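Local coordinates for protein polyguluronate lyase (Corynebacterium sp., PDB 1UAI) that probably cleaves the poly(alpha-L-guluronate) stretches of alginate as a lyase built on a jellyroll beta-sandwich, at residues Ala90-Thr96 / Lys161-Gly167; Ala116-Gly121 / Ser185-Lys191; Asp124-Phe128 / Ile169-Tyr173. All coordinates share one frame; numbering follows the deposited sequence.

Contact 1 (Ala90-Thr96 / Lys161-Gly167); sequences ATSGTHT and KFVVSGG
T96 and V163 form a non-hydrogen-bonded antiparallel pair whose side chains lie alongside one another and point the same way. CG2 of T96 sits 4.1 Å from CG2 of V163 and also packs on CG of K161, two residues earlier on the partner strand. With OG1 of T96 beside the backbone N (chi1 -51°), this methyl swings to the carbonyl side, where it comes within 3.5 Å of F162 O. One step back, H95 and V164 make the hydrogen-bonded pair: H95 N lies 2.9 Å from V164 O, and V164 N lies 2.8 Å from H95 O. Their side chains occupy the other face, where the H95 ring stacks on W88 and V164 also packs on I118. CG1 of V164, held opposite the backbone N (chi1 -172°), reaches across to A90 and meets its CB at 3.8 Å. A90 belongs to the loop leading into the strand, and its carbonyl O accepts a hydrogen bond of 2.7 Å from G167 N. A water accepts from G166 N and donates to G93 O, so the loop and the glycine turn are joined beyond the last strand bond. Here two neighbouring antiparallel strands of the seven-stranded sheet of a jellyroll beta-sandwich meet at their ends, beside the tight turn from strand 158-165 to strand 168-173.

Contact 2 (Ala116-Gly121 / Ser185-Lys191); sequences AQIHDG and SSGNYFK
Strands 116-119 and 189-191 run antiparallel, their directions 158° apart, with Q117-K191 and H119-Y189 as hydrogen-bonded pairs flanking the non-hydrogen-bonded pair I118-F190. H119 N donates to Y189 O at 2.9 Å, and Y189 N returns the bond to H119 O at 2.8 Å. On the same face of the sheet the H119 and Y189 rings lie side by side, their planes 29° apart but offset so that one hardly overlies the other. The closer fit is a CH-pi contact, with H119 CB over the face of the Y189 ring, 4.0 Å from its centroid. Y189 carries its CG between the backbone N and the carbonyl carbon (chi1 62°), which brings the ring over H119. The H119 imidazole is steadied by ND1, which donates in the ring plane to a lone pair of D120 O at 2.8 Å. Q117 and K191 run alongside each other, CG of Q117 3.6 Å from CB of K191, whose NZ forms a salt bridge with E74. The reverse face is apolar: CG1 of I118 touches CE1 of F190 at 3.7 Å. Just before the strand, G187 and N188 both face W88 in a G1 beta bulge. Q117, I118 and H119 form the QIH motif of this alginate lyase family: I118 faces the sandwich core, while Q117 and H119 probably line the alginate-binding groove, as in relatives.

Contact 3 (Asp124-Phe128 / Ile169-Tyr173); sequences DVTVF and IKVYY
F128 and V171 meet in the hydrophobic core of the jellyroll beta-sandwich, where strand 124-128 of one sheet lies over strand 169-173 of the other. The two segments run almost parallel, 3° apart, with their axes 9.7 Å from each other at closest approach, and the contact between them is made mainly by side chains. F128 sends its CB toward the opposite strand, and CG stands beside the backbone N and anti to the carbonyl carbon (chi1 -82°), a setting that carries the ring past V171, whose own side chain runs in the opposite direction. Further out, CE2 comes 3.6 Å from CG1 of V171. The tip, CZ, touches that same methyl at an equal distance and reaches Y172 O at 3.5 Å, while CE1 approaches this oxygen less closely. Y172 O lies at the edge of the ring, near its plane, whereas CG1 of V171 approaches obliquely. F99 and F162 meet the F128 ring edge-to-face, and I137 also packs on it.

Towards the other end of the contact, V125 and T126 both send their CB atoms across the sandwich. They form a classic bulge opposite I118, which explains why two consecutive residues point inward. T126 and I169 reach for each other tip to tip, with their CG2 methyls 4.1 Å apart. OG1 of T126 is turned opposite its backbone N (chi1 174°) and, although buried, is satisfied by a hydrogen bond to T138 O. I169 extends its CG1 branch to CD1, which packs 4.1 Å from CG2 of T126 and comes closer still to V125, lying 3.6 Å from its CG1.

In the fold
From the N terminus the chain first passes 90-96, then 116-121 and 124-128, two neighbours in one sheet, before 161-167 returns to close contact 1 within the seven-stranded sheet. A tight turn leads to 169-173, which closes contact 3 across the sandwich, and 185-191 finally closes contact 2 in the other sheet. Contact 1 therefore crosses both others along the chain, whereas contact 3 falls within the span of contact 2. Contacts 1 and 2 each pair strands inside one sheet; contact 3 joins the two sheets face to face. F162 and I118, packed together, link contacts 1 and 2, and CE1 of F162 also packs on CG2 of T126 in contact 3.

Contact 1 (Ala90-Thr96 / Lys161-Gly167)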
loop_
_atom_site.group_PDB
_atom_site.type_symbol
_atom_site.label_atom_id
_atom_site.label_comp_id
_atom_site.label_asym_id
_atom_site.label_seq_id
_atom_site.Cartn_x
_atom_site.Cartn_y
_atom_site.Cartn_z
ATOM N N ALA A 90 2.225 -19.457 -2.589
ATOM C CA ALA A 90 1.129 -19.203 -3.511
ATOM C C ALA A 90 0.514 -20.530 -3.963
ATOM O O ALA A 90 -0.558 -20.547 -4.564
ATOM C CB ALA A 90 1.631 -18.419 -4.723
ATOM N N THR A 91 1.192 -21.636 -3.658
ATOM C CA THR A 91 0.731 -22.968 -4.051
ATOM C C THR A 91 0.229 -23.834 -2.895
ATOM O O THR A 91 -0.225 -24.962 -3.104
ATOM C CB THR A 91 1.848 -23.745 -4.774
ATOM O OG1 THR A 91 2.996 -23.833 -3.923
ATOM C CG2 THR A 91 2.233 -23.043 -6.067
ATOM N N SER A 92 0.322 -23.309 -1.680
ATOM C CA SER A 92 -0.134 -24.018 -0.492
ATOM C C SER A 92 -0.919 -23.032 0.354
ATOM O O SER A 92 -0.436 -21.936 0.622
ATOM C CB SER A 92 1.061 -24.542 0.312
ATOM O OG SER A 92 0.674 -24.965 1.613
ATOM N N GLY A 93 -2.127 -23.417 0.759
ATOM C CA GLY A 93 -2.946 -22.546 1.583
ATOM C C GLY A 93 -3.756 -21.520 0.816
ATOM O O GLY A 93 -3.680 -21.434 -0.411
ATOM N N THR A 94 -4.538 -20.742 1.557
ATOM C CA THR A 94 -5.385 -19.699 0.993
ATOM C C THR A 94 -5.018 -18.411 1.720
ATOM O O THR A 94 -5.150 -18.316 2.942
ATOM C CB THR A 94 -6.873 -20.033 1.200
ATOM O OG1 THR A 94 -7.160 -21.295 0.584
ATOM C CG2 THR A 94 -7.758 -18.963 0.579
ATOM N N HIS A 95 -4.566 -17.426 0.953
ATOM C CA HIS A 95 -4.104 -16.160 1.503
ATOM C C HIS A 95 -4.925 -15.006 0.976
ATOM O O HIS A 95 -4.964 -14.751 -0.227
ATOM C CB HIS A 95 -2.629 -16.037 1.163
ATOM C CG HIS A 95 -1.870 -17.284 1.490
ATOM N ND1 HIS A 95 -1.654 -18.294 0.577
ATOM C CD2 HIS A 95 -1.410 -17.745 2.675
ATOM C CE1 HIS A 95 -1.098 -19.324 1.191
ATOM N NE2 HIS A 95 -0.941 -19.016 2.464
ATOM N N THR A 96 -5.565 -14.300 1.900
ATOM C CA THR A 96 -6.469 -13.224 1.544
ATOM C C THR A 96 -6.203 -11.884 2.204
ATOM O O THR A 96 -5.848 -11.820 3.379
ATOM C CB THR A 96 -7.920 -13.616 1.935
ATOM O OG1 THR A 96 -8.228 -14.911 1.406
ATOM C CG2 THR A 96 -8.924 -12.600 1.421
ATOM N N LYS A 161 -9.634 -6.770 -3.067
ATOM C CA LYS A 161 -9.353 -8.050 -2.444
ATOM C C LYS A 161 -8.412 -8.896 -3.278
ATOM O O LYS A 161 -8.539 -8.967 -4.501
ATOM C CB LYS A 161 -10.643 -8.845 -2.200
ATOM C CG LYS A 161 -10.402 -10.195 -1.517
ATOM C CD LYS A 161 -11.691 -10.895 -1.101
ATOM C CE LYS A 161 -12.513 -11.347 -2.296
ATOM N NZ LYS A 161 -13.711 -12.128 -1.870
ATOM N N PHE A 162 -7.449 -9.508 -2.599
ATOM C CA PHE A 162 -6.504 -10.426 -3.221
ATOM C C PHE A 162 -6.786 -11.780 -2.580
ATOM O O PHE A 162 -6.892 -11.871 -1.355
ATOM C CB PHE A 162 -5.051 -10.104 -2.863
ATOM C CG PHE A 162 -4.487 -8.874 -3.509
ATOM C CD1 PHE A 162 -4.259 -8.818 -4.880
ATOM C CD2 PHE A 162 -4.082 -7.804 -2.720
ATOM C CE1 PHE A 162 -3.624 -7.714 -5.451
ATOM C CE2 PHE A 162 -3.449 -6.699 -3.279
ATOM C CZ PHE A 162 -3.218 -6.653 -4.647
ATOM N N VAL A 163 -6.914 -12.822 -3.392
ATOM C CA VAL A 163 -7.093 -14.173 -2.867
ATOM C C VAL A 163 -6.073 -15.018 -3.616
ATOM O O VAL A 163 -6.134 -15.134 -4.841
ATOM C CB VAL A 163 -8.505 -14.748 -3.121
ATOM C CG1 VAL A 163 -8.582 -16.173 -2.580
ATOM C CG2 VAL A 163 -9.554 -13.887 -2.445
ATOM N N VAL A 164 -5.120 -15.578 -2.880
ATOM C CA VAL A 164 -4.082 -16.402 -3.481
ATOM C C VAL A 164 -4.217 -17.845 -3.025
ATOM O O VAL A 164 -4.262 -18.127 -1.826
ATOM C CB VAL A 164 -2.669 -15.902 -3.103
ATOM C CG1 VAL A 164 -1.621 -16.660 -3.909
ATOM C CG2 VAL A 164 -2.557 -14.408 -3.343
ATOM N N SER A 165 -4.294 -18.753 -3.991
ATOM C CA SER A 165 -4.407 -20.177 -3.707
ATOM C C SER A 165 -4.216 -20.963 -4.998
ATOM O O SER A 165 -4.505 -20.461 -6.082
ATOM C CB SER A 165 -5.777 -20.500 -3.101
ATOM O OG SER A 165 -6.822 -20.235 -4.020
ATOM N N GLY A 166 -3.709 -22.185 -4.876
ATOM C CA GLY A 166 -3.508 -23.030 -6.041
ATOM C C GLY A 166 -2.673 -22.444 -7.167
ATOM O O GLY A 166 -2.910 -22.747 -8.338
ATOM N N GLY A 167 -1.697 -21.614 -6.819
ATOM C CA GLY A 167 -0.837 -21.012 -7.824
ATOM C C GLY A 167 -1.512 -19.938 -8.652
ATOM O O GLY A 167 -1.064 -19.624 -9.757
HETATM O O HOH W 1 -3.064 -23.314 -2.360
#

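Contact 2 (Ala116-Gly121 / Ser185-Lys191)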
loop_
_atom_site.group_PDB
_atom_site.type_symbol
_atom_site.label_atom_id
_atom_site.label_comp_id
_atom_site.label_asym_id
_atom_site.label_seq_id
_atom_site.Cartn_x
_atom_site.Cartn_y
_atom_site.Cartn_z
ATOM N N ALA A 116 -2.023 -0.779 -2.782
ATOM C CA ALA A 116 -2.034 -2.099 -2.168
ATOM C C ALA A 116 -1.251 -3.037 -3.057
ATOM O O ALA A 116 -1.210 -2.856 -4.276
ATOM C CB ALA A 116 -3.462 -2.604 -2.004
ATOM N N GLN A 117 -0.620 -4.039 -2.461
ATOM C CA GLN A 117 0.129 -4.974 -3.273
ATOM C C GLN A 117 0.423 -6.324 -2.659
ATOM O O GLN A 117 0.187 -6.569 -1.471
ATOM C CB GLN A 117 1.460 -4.348 -3.740
ATOM C CG GLN A 117 2.137 -3.365 -2.775
ATOM C CD GLN A 117 3.564 -2.982 -3.197
ATOM O OE1 GLN A 117 4.137 -2.017 -2.685
ATOM N NE2 GLN A 117 4.141 -3.747 -4.116
ATOM N N ILE A 118 0.872 -7.216 -3.534
ATOM C CA ILE A 118 1.370 -8.525 -3.153
ATOM C C ILE A 118 2.797 -8.361 -3.655
ATOM O O ILE A 118 3.020 -7.956 -4.802
ATOM C CB ILE A 118 0.722 -9.709 -3.900
ATOM C CG1 ILE A 118 -0.709 -9.922 -3.406
ATOM C CG2 ILE A 118 1.556 -10.979 -3.666
ATOM C CD1 ILE A 118 -1.433 -11.044 -4.114
ATOM N N HIS A 119 3.753 -8.639 -2.784
ATOM C CA HIS A 119 5.165 -8.504 -3.112
ATOM C C HIS A 119 5.821 -9.807 -2.674
ATOM O O HIS A 119 5.300 -10.491 -1.793
ATOM C CB HIS A 119 5.733 -7.325 -2.310
ATOM C CG HIS A 119 7.032 -6.789 -2.828
ATOM N ND1 HIS A 119 8.222 -7.479 -2.729
ATOM C CD2 HIS A 119 7.327 -5.613 -3.431
ATOM C CE1 HIS A 119 9.194 -6.748 -3.247
ATOM N NE2 HIS A 119 8.678 -5.613 -3.679
ATOM N N ASP A 120 6.928 -10.189 -3.301
ATOM C CA ASP A 120 7.611 -11.392 -2.846
ATOM C C ASP A 120 9.082 -11.093 -2.599
ATOM O O ASP A 120 9.452 -9.934 -2.423
ATOM C CB ASP A 120 7.421 -12.585 -3.808
ATOM C CG ASP A 120 8.009 -12.361 -5.190
ATOM O OD1 ASP A 120 8.844 -11.454 -5.376
ATOM O OD2 ASP A 120 7.635 -13.134 -6.100
ATOM N N GLY A 121 9.916 -12.126 -2.567
ATOM C CA GLY A 121 11.327 -11.911 -2.308
ATOM C C GLY A 121 12.092 -11.212 -3.415
ATOM O O GLY A 121 13.220 -10.764 -3.202
ATOM N N SER A 185 5.507 -18.750 -7.035
ATOM C CA SER A 185 6.625 -18.555 -6.122
ATOM C C SER A 185 6.128 -18.365 -4.696
ATOM O O SER A 185 4.968 -18.014 -4.472
ATOM C CB SER A 185 7.452 -17.338 -6.542
ATOM O OG SER A 185 6.708 -16.142 -6.397
ATOM N N SER A 186 7.008 -18.618 -3.732
ATOM C CA SER A 186 6.678 -18.441 -2.325
ATOM C C SER A 186 7.318 -17.130 -1.881
ATOM O O SER A 186 7.760 -16.343 -2.719
ATOM C CB SER A 186 7.220 -19.609 -1.496
ATOM O OG SER A 186 6.565 -20.818 -1.839
ATOM N N GLY A 187 7.363 -16.892 -0.574
ATOM C CA GLY A 187 7.949 -15.663 -0.066
ATOM C C GLY A 187 7.090 -14.432 -0.311
ATOM O O GLY A 187 7.596 -13.312 -0.365
ATOM N N ASN A 188 5.786 -14.638 -0.459
ATOM C CA ASN A 188 4.857 -13.538 -0.703
ATOM C C ASN A 188 4.406 -12.865 0.585
ATOM O O ASN A 188 4.427 -13.469 1.656
ATOM C CB ASN A 188 3.613 -14.051 -1.425
ATOM C CG ASN A 188 3.936 -14.705 -2.740
ATOM O OD1 ASN A 188 4.281 -14.031 -3.709
ATOM N ND2 ASN A 188 3.832 -16.030 -2.784
ATOM N N TYR A 189 3.996 -11.605 0.464
ATOM C CA TYR A 189 3.480 -10.842 1.589
ATOM C C TYR A 189 2.663 -9.670 1.064
ATOM O O TYR A 189 2.834 -9.237 -0.080
ATOM C CB TYR A 189 4.617 -10.371 2.512
ATOM C CG TYR A 189 5.638 -9.445 1.896
ATOM C CD1 TYR A 189 5.473 -8.060 1.943
ATOM C CD2 TYR A 189 6.793 -9.951 1.299
ATOM C CE1 TYR A 189 6.434 -7.204 1.417
ATOM C CE2 TYR A 189 7.760 -9.101 0.767
ATOM C CZ TYR A 189 7.574 -7.730 0.831
ATOM O OH TYR A 189 8.528 -6.877 0.322
ATOM N N PHE A 190 1.755 -9.181 1.898
ATOM C CA PHE A 190 0.883 -8.073 1.531
ATOM C C PHE A 190 1.415 -6.720 1.993
ATOM O O PHE A 190 2.186 -6.629 2.957
ATOM C CB PHE A 190 -0.508 -8.263 2.151
ATOM C CG PHE A 190 -1.274 -9.445 1.618
ATOM C CD1 PHE A 190 -1.622 -9.527 0.273
ATOM C CD2 PHE A 190 -1.698 -10.454 2.480
ATOM C CE1 PHE A 190 -2.387 -10.593 -0.205
ATOM C CE2 PHE A 190 -2.461 -11.522 2.014
ATOM C CZ PHE A 190 -2.808 -11.590 0.669
ATOM N N LYS A 191 0.988 -5.674 1.291
ATOM C CA LYS A 191 1.332 -4.296 1.632
ATOM C C LYS A 191 0.119 -3.428 1.316
ATOM O O LYS A 191 -0.673 -3.755 0.430
ATOM C CB LYS A 191 2.521 -3.771 0.818
ATOM C CG LYS A 191 3.759 -4.644 0.840
ATOM C CD LYS A 191 5.000 -3.844 0.474
ATOM C CE LYS A 191 5.434 -2.969 1.641
ATOM N NZ LYS A 191 6.546 -2.046 1.282
HETATM O O HOH W 2 11.028 -7.861 -0.217
HETATM O O HOH W 3 10.016 -14.848 -3.048
#

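Contact 3 (Asp124-Phe128 / Ile169-Tyr173)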
loop_
_atom_site.group_PDB
_atom_site.type_symbol
_atom_site.label_atom_id
_atom_site.label_comp_id
_atom_site.label_asym_id
_atom_site.label_seq_id
_atom_site.Cartn_x
_atom_site.Cartn_y
_atom_site.Cartn_z
ATOM N N ASP A 124 7.536 -6.605 -6.774
ATOM C CA ASP A 124 6.083 -6.561 -6.695
ATOM C C ASP A 124 5.502 -7.591 -7.659
ATOM O O ASP A 124 6.015 -7.784 -8.763
ATOM C CB ASP A 124 5.562 -5.152 -7.012
ATOM C CG ASP A 124 5.980 -4.660 -8.383
ATOM O OD1 ASP A 124 7.173 -4.779 -8.726
ATOM O OD2 ASP A 124 5.113 -4.136 -9.114
ATOM N N VAL A 125 4.439 -8.260 -7.227
ATOM C CA VAL A 125 3.793 -9.291 -8.031
ATOM C C VAL A 125 2.577 -8.723 -8.757
ATOM O O VAL A 125 2.421 -8.901 -9.964
ATOM C CB VAL A 125 3.377 -10.478 -7.134
ATOM C CG1 VAL A 125 2.709 -11.562 -7.963
ATOM C CG2 VAL A 125 4.606 -11.034 -6.423
ATOM N N THR A 126 1.717 -8.045 -8.009
ATOM C CA THR A 126 0.525 -7.412 -8.560
ATOM C C THR A 126 0.101 -6.350 -7.557
ATOM O O THR A 126 0.128 -6.586 -6.348
ATOM C CB THR A 126 -0.621 -8.431 -8.790
ATOM O OG1 THR A 126 -1.806 -7.732 -9.190
ATOM C CG2 THR A 126 -0.904 -9.236 -7.533
ATOM N N VAL A 127 -0.263 -5.173 -8.057
ATOM C CA VAL A 127 -0.656 -4.074 -7.187
ATOM C C VAL A 127 -1.827 -3.283 -7.764
ATOM O O VAL A 127 -2.153 -3.407 -8.948
ATOM C CB VAL A 127 0.533 -3.076 -6.973
ATOM C CG1 VAL A 127 1.840 -3.831 -6.804
ATOM C CG2 VAL A 127 0.635 -2.111 -8.147
ATOM N N PHE A 128 -2.463 -2.491 -6.903
ATOM C CA PHE A 128 -3.550 -1.599 -7.303
ATOM C C PHE A 128 -2.812 -0.289 -7.565
ATOM O O PHE A 128 -2.251 0.318 -6.645
ATOM C CB PHE A 128 -4.564 -1.424 -6.170
ATOM C CG PHE A 128 -5.576 -2.537 -6.075
ATOM C CD1 PHE A 128 -6.906 -2.314 -6.426
ATOM C CD2 PHE A 128 -5.208 -3.800 -5.622
ATOM C CE1 PHE A 128 -7.855 -3.332 -6.327
ATOM C CE2 PHE A 128 -6.149 -4.826 -5.519
ATOM C CZ PHE A 128 -7.473 -4.589 -5.872
ATOM N N ILE A 169 -3.652 -15.964 -8.420
ATOM C CA ILE A 169 -4.014 -14.782 -7.652
ATOM C C ILE A 169 -5.282 -14.203 -8.277
ATOM O O ILE A 169 -5.283 -13.830 -9.449
ATOM C CB ILE A 169 -2.919 -13.692 -7.709
ATOM C CG1 ILE A 169 -1.595 -14.232 -7.160
ATOM C CG2 ILE A 169 -3.373 -12.469 -6.917
ATOM C CD1 ILE A 169 -0.426 -13.274 -7.339
ATOM N N LYS A 170 -6.358 -14.156 -7.502
ATOM C CA LYS A 170 -7.621 -13.590 -7.965
ATOM C C LYS A 170 -7.693 -12.192 -7.359
ATOM O O LYS A 170 -7.553 -12.040 -6.146
ATOM C CB LYS A 170 -8.797 -14.427 -7.463
ATOM C CG LYS A 170 -8.827 -15.857 -7.969
ATOM C CD LYS A 170 -9.221 -15.920 -9.430
ATOM C CE LYS A 170 -9.461 -17.354 -9.873
ATOM N NZ LYS A 170 -10.006 -17.408 -11.257
ATOM N N VAL A 171 -7.907 -11.182 -8.197
ATOM C CA VAL A 171 -7.972 -9.802 -7.723
ATOM C C VAL A 171 -9.359 -9.224 -7.981
ATOM O O VAL A 171 -9.849 -9.247 -9.111
ATOM C CB VAL A 171 -6.909 -8.929 -8.423
ATOM C CG1 VAL A 171 -6.801 -7.586 -7.722
ATOM C CG2 VAL A 171 -5.566 -9.645 -8.423
ATOM N N TYR A 172 -9.976 -8.702 -6.924
ATOM C CA TYR A 172 -11.327 -8.149 -6.988
ATOM C C TYR A 172 -11.390 -6.656 -6.689
ATOM O O TYR A 172 -10.587 -6.128 -5.919
ATOM C CB TYR A 172 -12.227 -8.865 -5.975
ATOM C CG TYR A 172 -12.291 -10.362 -6.140
ATOM C CD1 TYR A 172 -13.354 -10.962 -6.809
ATOM C CD2 TYR A 172 -11.285 -11.180 -5.628
ATOM C CE1 TYR A 172 -13.416 -12.343 -6.968
ATOM C CE2 TYR A 172 -11.336 -12.561 -5.781
ATOM C CZ TYR A 172 -12.404 -13.135 -6.452
ATOM O OH TYR A 172 -12.455 -14.499 -6.620
ATOM N N TYR A 173 -12.377 -5.999 -7.292
ATOM C CA TYR A 173 -12.638 -4.575 -7.103
ATOM C C TYR A 173 -14.145 -4.489 -6.878
ATOM O O TYR A 173 -14.935 -4.854 -7.756
ATOM C CB TYR A 173 -12.239 -3.791 -8.352
ATOM C CG TYR A 173 -12.657 -2.336 -8.355
ATOM C CD1 TYR A 173 -11.944 -1.373 -7.642
ATOM C CD2 TYR A 173 -13.746 -1.917 -9.118
ATOM C CE1 TYR A 173 -12.303 -0.022 -7.701
ATOM C CE2 TYR A 173 -14.112 -0.579 -9.184
ATOM C CZ TYR A 173 -13.386 0.364 -8.478
ATOM O OH TYR A 173 -13.726 1.694 -8.579
#